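Local coordinates for protein proline dipeptidase (Streptococcus agalactiae, PDB 3OOO) that probably acts as a manganese-dependent proline dipeptidase of the M24B family, represented here by its N-terminal creatinase/prolidase domain alone, at residues S23-V28 / C36-R41; N29-F34 / M43-Y48; P72-I77 / S88-F93; G112-T115 / H120-N123. All coordinates share one frame; numbering follows the deposited sequence. Where two conformers were deposited one is given.

Overall arrangement
All four contacts lie in the N-terminal domain; the metal centre of M24 enzymes belongs to the C-terminal catalytic domain, absent here, so none contains it. Contacts 1 and 2 have centres about 9 Å apart and share helix 25-32: contact 1 holds its first turn to the loop that follows, contact 2 its later part to strand 44-48. Contact 3, centred about 14 Å from contact 2, lies at strand 73-76, outermost in the sheet within this chain; Tyr48 OH and Ser92 O join the two at 2.8 Å, a probable hydrogen bond. Contact 4 borders strand 120-123, the other outermost strand, centred about 17 Å from each of the others, and touches contact 2 through Phe44 and Leu113.

Contact 1: residues S23-V28 / C36-R41; sequences SDPVTV and CDPHER
Pro25, the first helical residue of 25-32, presses its ring against Cys36, Asp37 and Pro38, and contributes 68 of the 130 Å² buried. Its CB comes first, lying 3.3 Å from Cys36 O. One bond further out, Pro25 CG still meets that carbonyl oxygen and also approaches Asp37 CA at 3.7 Å. With Asp37 CG anti to the backbone N (chi1 -172°), the carboxylate comes alongside the same ring atom, its carbon CG 3.7 Å from Pro25 CG. Pro38 closes the row more loosely, its CD 4.4 Å from Pro25 CG. No direct hydrogen bond spans the two segments, but a water does: it donates to Pro25 O at 2.8 Å and accepts from Cys36 N at 3.0 Å.

Each segment has its own internal brace. Asp24 OD1 takes Val26 N at 2.9 Å, approached on its anti side and 29° out of the carboxylate plane. In the same Asp37 rotamer, OD1 receives His39 N from above its carboxylate plane, with an N-H...O angle of 156°. The ensemble is thus an aspartate N-cap with proline at the first helical position, set against an Asx turn at Asp37-His39 that overlaps the type II' beta turn Pro38-Arg41.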
loop_
_atom_site.group_PDB
_atom_site.type_symbol
_atom_site.label_atom_id
_atom_site.label_comp_id
_atom_site.label_asym_id
_atom_site.label_seq_id
_atom_site.Cartn_x
_atom_site.Cartn_y
_atom_site.Cartn_z
ATOM N N SER A 23 -7.481 -8.349 0.403
ATOM C CA SER A 23 -6.215 -8.500 1.123
ATOM C C SER A 23 -6.277 -7.985 2.560
ATOM O O SER A 23 -5.440 -8.348 3.382
ATOM C CB SER A 23 -5.098 -7.782 0.363
ATOM O OG SER A 23 -5.400 -6.410 0.175
ATOM N N ASP A 24 -7.244 -7.121 2.851
ATOM C CA ASP A 24 -7.367 -6.534 4.184
ATOM C C ASP A 24 -7.850 -7.617 5.157
ATOM O O ASP A 24 -8.916 -8.192 4.947
ATOM C CB ASP A 24 -8.348 -5.350 4.121
ATOM C CG ASP A 24 -8.409 -4.541 5.409
ATOM O OD1 ASP A 24 -8.264 -5.102 6.511
ATOM O OD2 ASP A 24 -8.632 -3.314 5.313
ATOM N N PRO A 25 -7.062 -7.911 6.216
ATOM C CA PRO A 25 -7.460 -8.928 7.194
ATOM C C PRO A 25 -8.867 -8.699 7.756
ATOM O O PRO A 25 -9.603 -9.652 7.987
ATOM C CB PRO A 25 -6.405 -8.779 8.299
ATOM C CG PRO A 25 -5.199 -8.278 7.582
ATOM C CD PRO A 25 -5.738 -7.342 6.529
ATOM N N VAL A 26 -9.237 -7.437 7.945
ATOM C CA VAL A 26 -10.568 -7.093 8.440
ATOM C C VAL A 26 -11.646 -7.451 7.408
ATOM O O VAL A 26 -12.674 -8.042 7.755
ATOM C CB VAL A 26 -10.642 -5.599 8.845
ATOM C CG1 VAL A 26 -12.054 -5.206 9.252
ATOM C CG2 VAL A 26 -9.663 -5.312 9.978
ATOM N N THR A 27 -11.394 -7.112 6.144
ATOM C CA THR A 27 -12.323 -7.414 5.059
ATOM C C THR A 27 -12.476 -8.920 4.871
ATOM O O THR A 27 -13.590 -9.433 4.768
ATOM C CB THR A 27 -11.871 -6.775 3.733
ATOM O OG1 THR A 27 -11.681 -5.365 3.921
ATOM C CG2 THR A 27 -12.916 -7.004 2.643
ATOM N N VAL A 28 -11.353 -9.627 4.824
ATOM C CA VAL A 28 -11.381 -11.077 4.651
ATOM C C VAL A 28 -12.153 -11.750 5.791
ATOM O O VAL A 28 -12.957 -12.660 5.556
ATOM C CB VAL A 28 -9.962 -11.648 4.491
ATOM C CG1 VAL A 28 -9.985 -13.171 4.503
ATOM C CG2 VAL A 28 -9.358 -11.122 3.186
ATOM N N CYS A 36 -6.618 -13.418 9.592
ATOM C CA CYS A 36 -5.167 -13.546 9.583
ATOM C C CYS A 36 -4.581 -12.234 9.089
ATOM O O CYS A 36 -4.984 -11.728 8.042
ATOM C CB CYS A 36 -4.723 -14.685 8.659
ATOM S SG CYS A 36 -2.922 -14.856 8.493
ATOM N N ASP A 37 -3.653 -11.666 9.853
ATOM C CA ASP A 37 -2.842 -10.575 9.334
ATOM C C ASP A 37 -1.446 -11.113 9.046
ATOM O O ASP A 37 -0.662 -11.333 9.972
ATOM C CB ASP A 37 -2.782 -9.382 10.295
ATOM C CG ASP A 37 -2.106 -8.160 9.669
ATOM O OD1 ASP A 37 -1.452 -8.292 8.606
ATOM O OD2 ASP A 37 -2.225 -7.051 10.235
ATOM N N PRO A 38 -1.128 -11.323 7.758
ATOM C CA PRO A 38 0.140 -11.949 7.408
ATOM C C PRO A 38 1.310 -10.969 7.407
ATOM O O PRO A 38 2.451 -11.382 7.200
ATOM C CB PRO A 38 -0.115 -12.434 5.979
ATOM C CG PRO A 38 -0.991 -11.384 5.422
ATOM C CD PRO A 38 -1.934 -11.027 6.553
ATOM N N HIS A 39 1.019 -9.682 7.608
ATOM C CA HIS A 39 2.037 -8.629 7.549
ATOM C C HIS A 39 2.815 -8.665 6.221
ATOM O O HIS A 39 2.209 -8.427 5.176
ATOM C CB HIS A 39 2.910 -8.658 8.806
ATOM C CG HIS A 39 2.176 -8.226 10.032
ATOM N ND1 HIS A 39 2.287 -6.954 10.554
ATOM C CD2 HIS A 39 1.278 -8.876 10.809
ATOM C CE1 HIS A 39 1.509 -6.850 11.617
ATOM N NE2 HIS A 39 0.881 -7.999 11.791
ATOM N N GLU A 40 4.112 -8.980 6.246
ATOM C CA GLU A 40 4.936 -9.015 5.021
ATOM C C GLU A 40 4.627 -10.212 4.125
ATOM O O GLU A 40 4.831 -10.153 2.905
ATOM C CB GLU A 40 6.436 -8.993 5.353
ATOM C CG GLU A 40 7.359 -8.859 4.132
ATOM C CD GLU A 40 8.830 -8.951 4.489
ATOM O OE1 GLU A 40 9.244 -8.306 5.473
ATOM O OE2 GLU A 40 9.579 -9.661 3.779
ATOM N N ARG A 41 4.170 -11.299 4.735
ATOM C CA ARG A 41 3.791 -12.491 3.982
ATOM C C ARG A 41 2.466 -12.240 3.263
ATOM O O ARG A 41 1.796 -11.229 3.496
ATOM C CB ARG A 41 3.695 -13.716 4.891
ATOM C CG ARG A 41 5.041 -14.230 5.394
ATOM C CD ARG A 41 4.864 -15.617 5.987
ATOM N NE ARG A 41 6.089 -16.169 6.569
ATOM C CZ ARG A 41 6.462 -15.998 7.835
ATOM N NH1 ARG A 41 5.727 -15.266 8.666
ATOM N NH2 ARG A 41 7.587 -16.558 8.263
HETATM O O HOH W 1 -8.442 -12.141 7.548
#

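Contact 2: residues N29-F34 / M43-Y48; sequences NYLTGF and MFLFVY
Leu31 and Thr32, toward the end of helix 25-32, pack on Leu45 of strand 44-48, a helix-on-sheet contact in the buried core of the domain. A single methyl, Leu45 CD2, does the touching on the strand side. Leu45 CG stands anti to the backbone N (chi1 177°), and the branch that extends from it meets Thr32 CG2 at 3.9 Å, the two side chains reaching toward each other. Leu31 CD1 comes to the same methyl at 4.1 Å along an oblique course.

Thr32 divides its roles: while CG2 faces the strand, OG1 donates to Val28 O, one helical turn earlier, and accepts Phe34 N at 3.1 Å in a fairly straight bond (158°). Bonded in both senses, the hydroxyl is probably restrained in its rotation. Gly33 carries the chain out of the helix at positive phi, its N bonded to Asn29 O at 2.8 Å.

Beyond this exit, Phe34 runs past the selenomethionine Met43 in the opposite direction. In the one of its two conformers considered here, SE lies 4.0 Å from Phe34 CE2 and 79° off the ring normal, so it meets the ring edge. Leu31 also touches helix 3-14, and Phe34 reaches strand 54-58. An ST turn at the helix exit and leucine packing, with a Met-aromatic contact in at least that conformer, join helix to sheet here, as in an alpha/beta domain.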
loop_
_atom_site.group_PDB
_atom_site.type_symbol
_atom_site.label_atom_id
_atom_site.label_comp_id
_atom_site.label_asym_id
_atom_site.label_seq_id
_atom_site.Cartn_x
_atom_site.Cartn_y
_atom_site.Cartn_z
ATOM N N ASN A 29 -11.935 -11.277 7.016
ATOM C CA ASN A 29 -12.667 -11.792 8.168
ATOM C C ASN A 29 -14.166 -11.502 8.078
ATOM O O ASN A 29 -14.984 -12.364 8.391
ATOM C CB ASN A 29 -12.082 -11.234 9.467
ATOM C CG ASN A 29 -12.688 -11.872 10.702
ATOM O OD1 ASN A 29 -12.750 -13.096 10.822
ATOM N ND2 ASN A 29 -13.126 -11.037 11.637
ATOM N N TYR A 30 -14.519 -10.293 7.639
ATOM C CA TYR A 30 -15.919 -9.924 7.420
ATOM C C TYR A 30 -16.584 -10.862 6.410
ATOM O O TYR A 30 -17.739 -11.268 6.579
ATOM C CB TYR A 30 -16.016 -8.462 6.960
ATOM C CG TYR A 30 -17.378 -8.046 6.450
ATOM C CD1 TYR A 30 -18.420 -7.780 7.334
ATOM C CD2 TYR A 30 -17.620 -7.911 5.081
ATOM C CE1 TYR A 30 -19.674 -7.393 6.872
ATOM C CE2 TYR A 30 -18.873 -7.526 4.605
ATOM C CZ TYR A 30 -19.893 -7.269 5.509
ATOM O OH TYR A 30 -21.137 -6.887 5.053
ATOM N N LEU A 31 -15.842 -11.218 5.366
ATOM C CA LEU A 31 -16.378 -12.040 4.284
ATOM C C LEU A 31 -16.399 -13.540 4.558
ATOM O O LEU A 31 -17.175 -14.261 3.930
ATOM C CB LEU A 31 -15.613 -11.777 2.982
ATOM C CG LEU A 31 -15.716 -10.386 2.357
ATOM C CD1 LEU A 31 -14.778 -10.291 1.159
ATOM C CD2 LEU A 31 -17.152 -10.055 1.958
ATOM N N THR A 32 -15.546 -14.011 5.471
ATOM C CA THR A 32 -15.303 -15.454 5.626
ATOM C C THR A 32 -15.305 -15.988 7.058
ATOM O O THR A 32 -15.454 -17.194 7.261
ATOM C CB THR A 32 -13.945 -15.886 5.010
ATOM O OG1 THR A 32 -12.868 -15.352 5.794
ATOM C CG2 THR A 32 -13.815 -15.438 3.552
ATOM N N GLY A 33 -15.097 -15.111 8.038
ATOM C CA GLY A 33 -14.919 -15.531 9.430
ATOM C C GLY A 33 -13.505 -15.966 9.777
ATOM O O GLY A 33 -13.230 -16.370 10.911
ATOM N N PHE A 34 -12.605 -15.893 8.796
ATOM C CA PHE A 34 -11.200 -16.233 8.992
ATOM C C PHE A 34 -10.388 -14.951 9.115
ATOM O O PHE A 34 -10.368 -14.141 8.183
ATOM C CB PHE A 34 -10.695 -17.090 7.819
ATOM C CG PHE A 34 -9.209 -17.365 7.846
ATOM C CD1 PHE A 34 -8.670 -18.319 8.710
ATOM C CD2 PHE A 34 -8.347 -16.678 6.991
ATOM C CE1 PHE A 34 -7.300 -18.574 8.734
ATOM C CE2 PHE A 34 -6.972 -16.930 7.002
ATOM C CZ PHE A 34 -6.445 -17.880 7.879
HETATM N N MSE A 43 -1.424 -12.970 1.927
HETATM C CA MSE A 43 -2.796 -13.384 2.169
HETATM C C MSE A 43 -3.637 -12.775 0.979
HETATM O O MSE A 43 -3.652 -11.546 0.951
HETATM C CB MSE A 43 -3.238 -12.724 3.540
HETATM C CG MSE A 43 -3.770 -13.606 4.783
HETATM SE SE MSE A 43 -5.753 -13.732 5.025
HETATM C CE MSE A 43 -6.115 -11.825 5.273
ATOM N N PHE A 44 -4.329 -13.536 0.130
ATOM C CA PHE A 44 -5.295 -12.962 -0.800
ATOM C C PHE A 44 -6.505 -13.862 -0.883
ATOM O O PHE A 44 -6.377 -15.091 -0.928
ATOM C CB PHE A 44 -4.712 -12.829 -2.213
ATOM C CG PHE A 44 -3.514 -11.922 -2.304
ATOM C CD1 PHE A 44 -3.648 -10.537 -2.158
ATOM C CD2 PHE A 44 -2.253 -12.455 -2.535
ATOM C CE1 PHE A 44 -2.533 -9.702 -2.240
ATOM C CE2 PHE A 44 -1.134 -11.631 -2.615
ATOM C CZ PHE A 44 -1.272 -10.249 -2.469
ATOM N N LEU A 45 -7.678 -13.242 -0.941
ATOM C CA LEU A 45 -8.907 -13.955 -1.252
ATOM C C LEU A 45 -9.313 -13.587 -2.666
ATOM O O LEU A 45 -9.623 -12.429 -2.948
ATOM C CB LEU A 45 -10.011 -13.576 -0.264
ATOM C CG LEU A 45 -11.401 -14.185 -0.476
ATOM C CD1 LEU A 45 -11.384 -15.700 -0.306
ATOM C CD2 LEU A 45 -12.400 -13.554 0.487
ATOM N N PHE A 46 -9.292 -14.580 -3.548
ATOM C CA PHE A 46 -9.609 -14.382 -4.956
ATOM C C PHE A 46 -11.062 -14.731 -5.204
ATOM O O PHE A 46 -11.467 -15.878 -5.034
ATOM C CB PHE A 46 -8.696 -15.237 -5.847
ATOM C CG PHE A 46 -7.234 -14.908 -5.712
ATOM C CD1 PHE A 46 -6.689 -13.812 -6.381
ATOM C CD2 PHE A 46 -6.398 -15.690 -4.916
ATOM C CE1 PHE A 46 -5.336 -13.501 -6.256
ATOM C CE2 PHE A 46 -5.040 -15.387 -4.787
ATOM C CZ PHE A 46 -4.508 -14.293 -5.457
ATOM N N VAL A 47 -11.838 -13.723 -5.591
ATOM C CA VAL A 47 -13.267 -13.887 -5.845
ATOM C C VAL A 47 -13.506 -13.740 -7.343
ATOM O O VAL A 47 -13.463 -12.640 -7.893
ATOM C CB VAL A 47 -14.105 -12.872 -5.035
ATOM C CG1 VAL A 47 -15.603 -13.042 -5.336
ATOM C CG2 VAL A 47 -13.832 -13.030 -3.543
ATOM N N TYR A 48 -13.713 -14.879 -8.002
ATOM C CA TYR A 48 -13.994 -14.919 -9.430
ATOM C C TYR A 48 -15.475 -14.708 -9.675
ATOM O O TYR A 48 -16.295 -14.960 -8.801
ATOM C CB TYR A 48 -13.594 -16.266 -10.019
ATOM C CG TYR A 48 -12.116 -16.452 -10.249
ATOM C CD1 TYR A 48 -11.496 -15.928 -11.383
ATOM C CD2 TYR A 48 -11.343 -17.191 -9.353
ATOM C CE1 TYR A 48 -10.130 -16.116 -11.609
ATOM C CE2 TYR A 48 -9.985 -17.383 -9.568
ATOM C CZ TYR A 48 -9.387 -16.847 -10.693
ATOM O OH TYR A 48 -8.041 -17.046 -10.900
#

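Contact 3: residues P72-I77 / S88-F93; sequences PVFGYI and SNLPSF
Phe74, on strand 73-76, an outermost strand of the sheet within this chain, gives up 66 Å² to this contact, with Asn89 (39 Å²), near the end of helix 82-89, and Leu90 (26 Å²), in the loop that follows, supplying the other side. The aromatic ring is met by Asn89 through its methylene: CB sits over one face, 4.0 Å from the ring centroid and 30° off the normal, a CH-pi contact. The nearest ring atom is Phe74 CE1, 3.5 Å from Asn89 CB. Asn89 CG follows at 4.0 Å from Phe74 CD1, with the amide plane inclined by 33° to the ring. The amide is held by a bond of its own, ND2 to Lys85 O in the preceding helical turn.

Leu90 arrives at another part of the ring, its CD2 lying 3.9 Å from Phe74 CE2 while the two side chains cross at about a right angle. Phe74 CB already points toward the 88-93 segment, and with CG between the backbone N and the carbonyl carbon (chi1 72°) the ring lies under Asn89 CB and near Leu90 CD2. Phe56 and Ile54 of the neighbouring strand adjoin the ring as well. Since no hydrogen bond joins the segments, dispersion and the CH-pi term presumably supply the attraction, while the asparagine spends one amide N-H on Lys85 O.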
loop_
_atom_site.group_PDB
_atom_site.type_symbol
_atom_site.label_atom_id
_atom_site.label_comp_id
_atom_site.label_asym_id
_atom_site.label_seq_id
_atom_site.Cartn_x
_atom_site.Cartn_y
_atom_site.Cartn_z
ATOM N N PRO A 72 -11.771 -23.650 -1.934
ATOM C CA PRO A 72 -10.352 -24.032 -2.003
ATOM C C PRO A 72 -9.385 -23.088 -1.293
ATOM O O PRO A 72 -9.547 -21.865 -1.330
ATOM C CB PRO A 72 -10.065 -24.056 -3.505
ATOM C CG PRO A 72 -11.390 -24.372 -4.116
ATOM C CD PRO A 72 -12.381 -23.623 -3.279
ATOM N N VAL A 73 -8.394 -23.688 -0.641
ATOM C CA VAL A 73 -7.341 -22.966 0.055
ATOM C C VAL A 73 -6.003 -23.522 -0.411
ATOM O O VAL A 73 -5.847 -24.735 -0.553
ATOM C CB VAL A 73 -7.436 -23.163 1.590
ATOM C CG1 VAL A 73 -6.278 -22.471 2.318
ATOM C CG2 VAL A 73 -8.768 -22.659 2.127
ATOM N N PHE A 74 -5.044 -22.638 -0.674
ATOM C CA PHE A 74 -3.668 -23.079 -0.895
ATOM C C PHE A 74 -2.686 -22.126 -0.235
ATOM O O PHE A 74 -3.062 -21.044 0.205
ATOM C CB PHE A 74 -3.360 -23.347 -2.384
ATOM C CG PHE A 74 -3.264 -22.113 -3.243
ATOM C CD1 PHE A 74 -2.045 -21.765 -3.839
ATOM C CD2 PHE A 74 -4.382 -21.325 -3.502
ATOM C CE1 PHE A 74 -1.936 -20.641 -4.660
ATOM C CE2 PHE A 74 -4.280 -20.184 -4.316
ATOM C CZ PHE A 74 -3.058 -19.851 -4.901
ATOM N N GLY A 75 -1.435 -22.552 -0.142
ATOM C CA GLY A 75 -0.445 -21.780 0.575
ATOM C C GLY A 75 0.950 -21.929 0.030
ATOM O O GLY A 75 1.183 -22.644 -0.950
ATOM N N TYR A 76 1.881 -21.245 0.684
ATOM C CA TYR A 76 3.279 -21.278 0.293
ATOM C C TYR A 76 4.174 -21.253 1.525
ATOM O O TYR A 76 3.874 -20.573 2.501
ATOM C CB TYR A 76 3.604 -20.108 -0.647
ATOM C CG TYR A 76 3.756 -18.760 0.035
ATOM C CD1 TYR A 76 4.998 -18.135 0.109
ATOM C CD2 TYR A 76 2.660 -18.119 0.615
ATOM C CE1 TYR A 76 5.149 -16.897 0.735
ATOM C CE2 TYR A 76 2.798 -16.885 1.241
ATOM C CZ TYR A 76 4.042 -16.285 1.298
ATOM O OH TYR A 76 4.174 -15.072 1.918
ATOM N N ILE A 77 5.253 -22.029 1.471
ATOM C CA ILE A 77 6.285 -21.984 2.502
ATOM C C ILE A 77 7.286 -20.881 2.155
ATOM O O ILE A 77 7.284 -20.351 1.041
ATOM C CB ILE A 77 6.981 -23.359 2.725
ATOM C CG1 ILE A 77 7.708 -23.846 1.465
ATOM C CG2 ILE A 77 5.975 -24.401 3.213
ATOM C CD1 ILE A 77 8.620 -25.056 1.726
ATOM N N SER A 88 0.819 -20.465 -10.747
ATOM C CA SER A 88 0.780 -21.879 -11.113
ATOM C C SER A 88 -0.459 -22.591 -10.583
ATOM O O SER A 88 -0.778 -23.702 -11.018
ATOM C CB SER A 88 2.039 -22.596 -10.617
ATOM O OG SER A 88 3.208 -22.045 -11.197
ATOM N N ASN A 89 -1.156 -21.964 -9.640
ATOM C CA ASN A 89 -2.299 -22.623 -9.005
ATOM C C ASN A 89 -3.684 -22.072 -9.289
ATOM O O ASN A 89 -4.649 -22.832 -9.313
ATOM C CB ASN A 89 -2.071 -22.746 -7.503
ATOM C CG ASN A 89 -1.080 -23.828 -7.172
ATOM O OD1 ASN A 89 -1.446 -24.993 -7.040
ATOM N ND2 ASN A 89 0.190 -23.457 -7.055
ATOM N N LEU A 90 -3.804 -20.766 -9.497
ATOM C CA LEU A 90 -5.104 -20.210 -9.872
ATOM C C LEU A 90 -5.552 -20.758 -11.231
ATOM O O LEU A 90 -4.717 -21.010 -12.100
ATOM C CB LEU A 90 -5.087 -18.681 -9.862
ATOM C CG LEU A 90 -4.976 -18.013 -8.487
ATOM C CD1 LEU A 90 -5.136 -16.508 -8.661
ATOM C CD2 LEU A 90 -5.984 -18.551 -7.465
ATOM N N PRO A 91 -6.868 -20.979 -11.397
ATOM C CA PRO A 91 -7.385 -21.634 -12.601
ATOM C C PRO A 91 -7.525 -20.729 -13.818
ATOM O O PRO A 91 -7.609 -21.235 -14.939
ATOM C CB PRO A 91 -8.761 -22.128 -12.154
ATOM C CG PRO A 91 -9.188 -21.129 -11.128
ATOM C CD PRO A 91 -7.930 -20.775 -10.391
ATOM N N SER A 92 -7.559 -19.414 -13.613
ATOM C CA SER A 92 -7.798 -18.480 -14.719
ATOM C C SER A 92 -7.077 -17.150 -14.549
ATOM O O SER A 92 -7.021 -16.597 -13.448
ATOM C CB SER A 92 -9.299 -18.234 -14.911
ATOM O OG SER A 92 -9.523 -17.276 -15.934
ATOM N N PHE A 93 -6.538 -16.646 -15.656
ATOM C CA PHE A 93 -5.863 -15.348 -15.689
ATOM C C PHE A 93 -6.339 -14.484 -16.850
ATOM O O PHE A 93 -5.833 -13.378 -17.053
ATOM C CB PHE A 93 -4.343 -15.527 -15.743
ATOM C CG PHE A 93 -3.805 -16.383 -14.642
ATOM C CD1 PHE A 93 -3.537 -15.840 -13.390
ATOM C CD2 PHE A 93 -3.591 -17.740 -14.846
ATOM C CE1 PHE A 93 -3.051 -16.637 -12.363
ATOM C CE2 PHE A 93 -3.107 -18.544 -13.826
ATOM C CZ PHE A 93 -2.837 -17.989 -12.581
#

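Contact 4: residues G112-T115 / H120-N123; sequences GLQT and HFEN
Phe121 of strand 120-123 meets Leu113 and Gln114 of helix 107-116, and accounts for 73 of the 132 Å² buried. Along the strand, His120 comes first, pairing through its backbone with Ser96 and Val98 while its CB is directed away from the helix. At Phe121 the direction is reversed. CG stands anti to the carbonyl carbon (chi1 -77°), and the far end of the ring arrives at the helix. CZ is placed 4.0 Å from Leu113 CB and equally 4.0 Å from Leu113 O, so the aromatic tip meets both side chain and backbone of one residue. On the neighbouring ring position, Phe121 CE2 lies 4.0 Å from Gln114 CG. Both Leu113 O and Gln114 CG approach the ring obliquely. Gln114 thus contributes the aliphatic part of its chain, and its amide is steeply turned from the ring, at 75° between planes.

Glu122 continues the backbone pairing with Val98 and Ala100, and Asn123 ends the segment with OD1 bonded to Phe102 N. On the helix, Gly112 O accepts from Thr115 N at 3.0 Å and from Thr115 OG1 at 2.6 Å, the hydroxyl meeting a lone pair in the carbonyl plane.

The contact packs the helix of the beta-alpha-beta unit (strand 97-100, helix 107-116, strand 120-123) on its second strand, which is an outermost strand of the sheet within this chain. Phe121 also rests on Val98 of the adjacent strand, and Leu113 touches Trp83 of helix 82-89.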
loop_
_atom_site.group_PDB
_atom_site.type_symbol
_atom_site.label_atom_id
_atom_site.label_comp_id
_atom_site.label_asym_id
_atom_site.label_seq_id
_atom_site.Cartn_x
_atom_site.Cartn_y
_atom_site.Cartn_z
ATOM N N GLY A 112 3.425 -7.133 -7.021
ATOM C CA GLY A 112 3.394 -8.594 -7.099
ATOM C C GLY A 112 2.190 -9.103 -7.873
ATOM O O GLY A 112 2.322 -9.939 -8.766
ATOM N N LEU A 113 1.007 -8.596 -7.539
ATOM C CA LEU A 113 -0.215 -9.011 -8.235
ATOM C C LEU A 113 -0.165 -8.680 -9.725
ATOM O O LEU A 113 -0.690 -9.432 -10.553
ATOM C CB LEU A 113 -1.456 -8.390 -7.594
ATOM C CG LEU A 113 -1.846 -8.924 -6.203
ATOM C CD1 LEU A 113 -2.970 -8.108 -5.601
ATOM C CD2 LEU A 113 -2.256 -10.392 -6.275
ATOM N N GLN A 114 0.473 -7.562 -10.061
ATOM C CA GLN A 114 0.621 -7.163 -11.461
ATOM C C GLN A 114 1.489 -8.123 -12.277
ATOM O O GLN A 114 1.339 -8.197 -13.499
ATOM C CB GLN A 114 1.142 -5.729 -11.567
ATOM C CG GLN A 114 0.113 -4.690 -11.151
ATOM C CD GLN A 114 0.650 -3.274 -11.213
ATOM O OE1 GLN A 114 1.468 -2.866 -10.390
ATOM N NE2 GLN A 114 0.172 -2.510 -12.186
ATOM N N THR A 115 2.377 -8.866 -11.614
ATOM C CA THR A 115 3.180 -9.888 -12.307
ATOM C C THR A 115 2.350 -11.127 -12.636
ATOM O O THR A 115 2.730 -11.927 -13.499
ATOM C CB THR A 115 4.446 -10.330 -11.513
ATOM O OG1 THR A 115 4.071 -11.107 -10.363
ATOM C CG2 THR A 115 5.283 -9.122 -11.091
ATOM N N HIS A 120 -6.158 -4.292 -15.998
ATOM C CA HIS A 120 -6.206 -3.025 -15.290
ATOM C C HIS A 120 -6.767 -3.239 -13.890
ATOM O O HIS A 120 -7.836 -3.825 -13.717
ATOM C CB HIS A 120 -7.044 -2.001 -16.059
ATOM C CG HIS A 120 -7.164 -0.678 -15.365
ATOM N ND1 HIS A 120 -6.080 0.139 -15.127
ATOM C CD2 HIS A 120 -8.241 -0.035 -14.853
ATOM C CE1 HIS A 120 -6.483 1.230 -14.499
ATOM N NE2 HIS A 120 -7.790 1.150 -14.323
ATOM N N PHE A 121 -6.031 -2.766 -12.892
ATOM C CA PHE A 121 -6.489 -2.820 -11.515
ATOM C C PHE A 121 -7.168 -1.524 -11.129
ATOM O O PHE A 121 -6.680 -0.432 -11.448
ATOM C CB PHE A 121 -5.316 -3.053 -10.563
ATOM C CG PHE A 121 -4.821 -4.469 -10.529
ATOM C CD1 PHE A 121 -5.101 -5.288 -9.436
ATOM C CD2 PHE A 121 -4.054 -4.980 -11.570
ATOM C CE1 PHE A 121 -4.635 -6.599 -9.392
ATOM C CE2 PHE A 121 -3.586 -6.290 -11.536
ATOM C CZ PHE A 121 -3.878 -7.101 -10.441
ATOM N N GLU A 122 -8.292 -1.642 -10.434
ATOM C CA GLU A 122 -8.907 -0.483 -9.804
ATOM C C GLU A 122 -9.393 -0.814 -8.399
ATOM O O GLU A 122 -9.505 -1.990 -8.024
ATOM C CB GLU A 122 -10.022 0.115 -10.671
ATOM C CG GLU A 122 -11.197 -0.790 -10.955
ATOM C CD GLU A 122 -12.215 -0.130 -11.874
ATOM O OE1 GLU A 122 -11.822 0.343 -12.963
ATOM O OE2 GLU A 122 -13.408 -0.088 -11.508
ATOM N N ASN A 123 -9.670 0.232 -7.626
ATOM C CA ASN A 123 -10.169 0.082 -6.270
ATOM C C ASN A 123 -11.555 -0.547 -6.267
ATOM O O ASN A 123 -12.263 -0.514 -7.283
ATOM C CB ASN A 123 -10.202 1.441 -5.563
ATOM C CG ASN A 123 -10.463 1.327 -4.073
ATOM O OD1 ASN A 123 -10.019 0.386 -3.415
ATOM N ND2 ASN A 123 -11.193 2.294 -3.532
#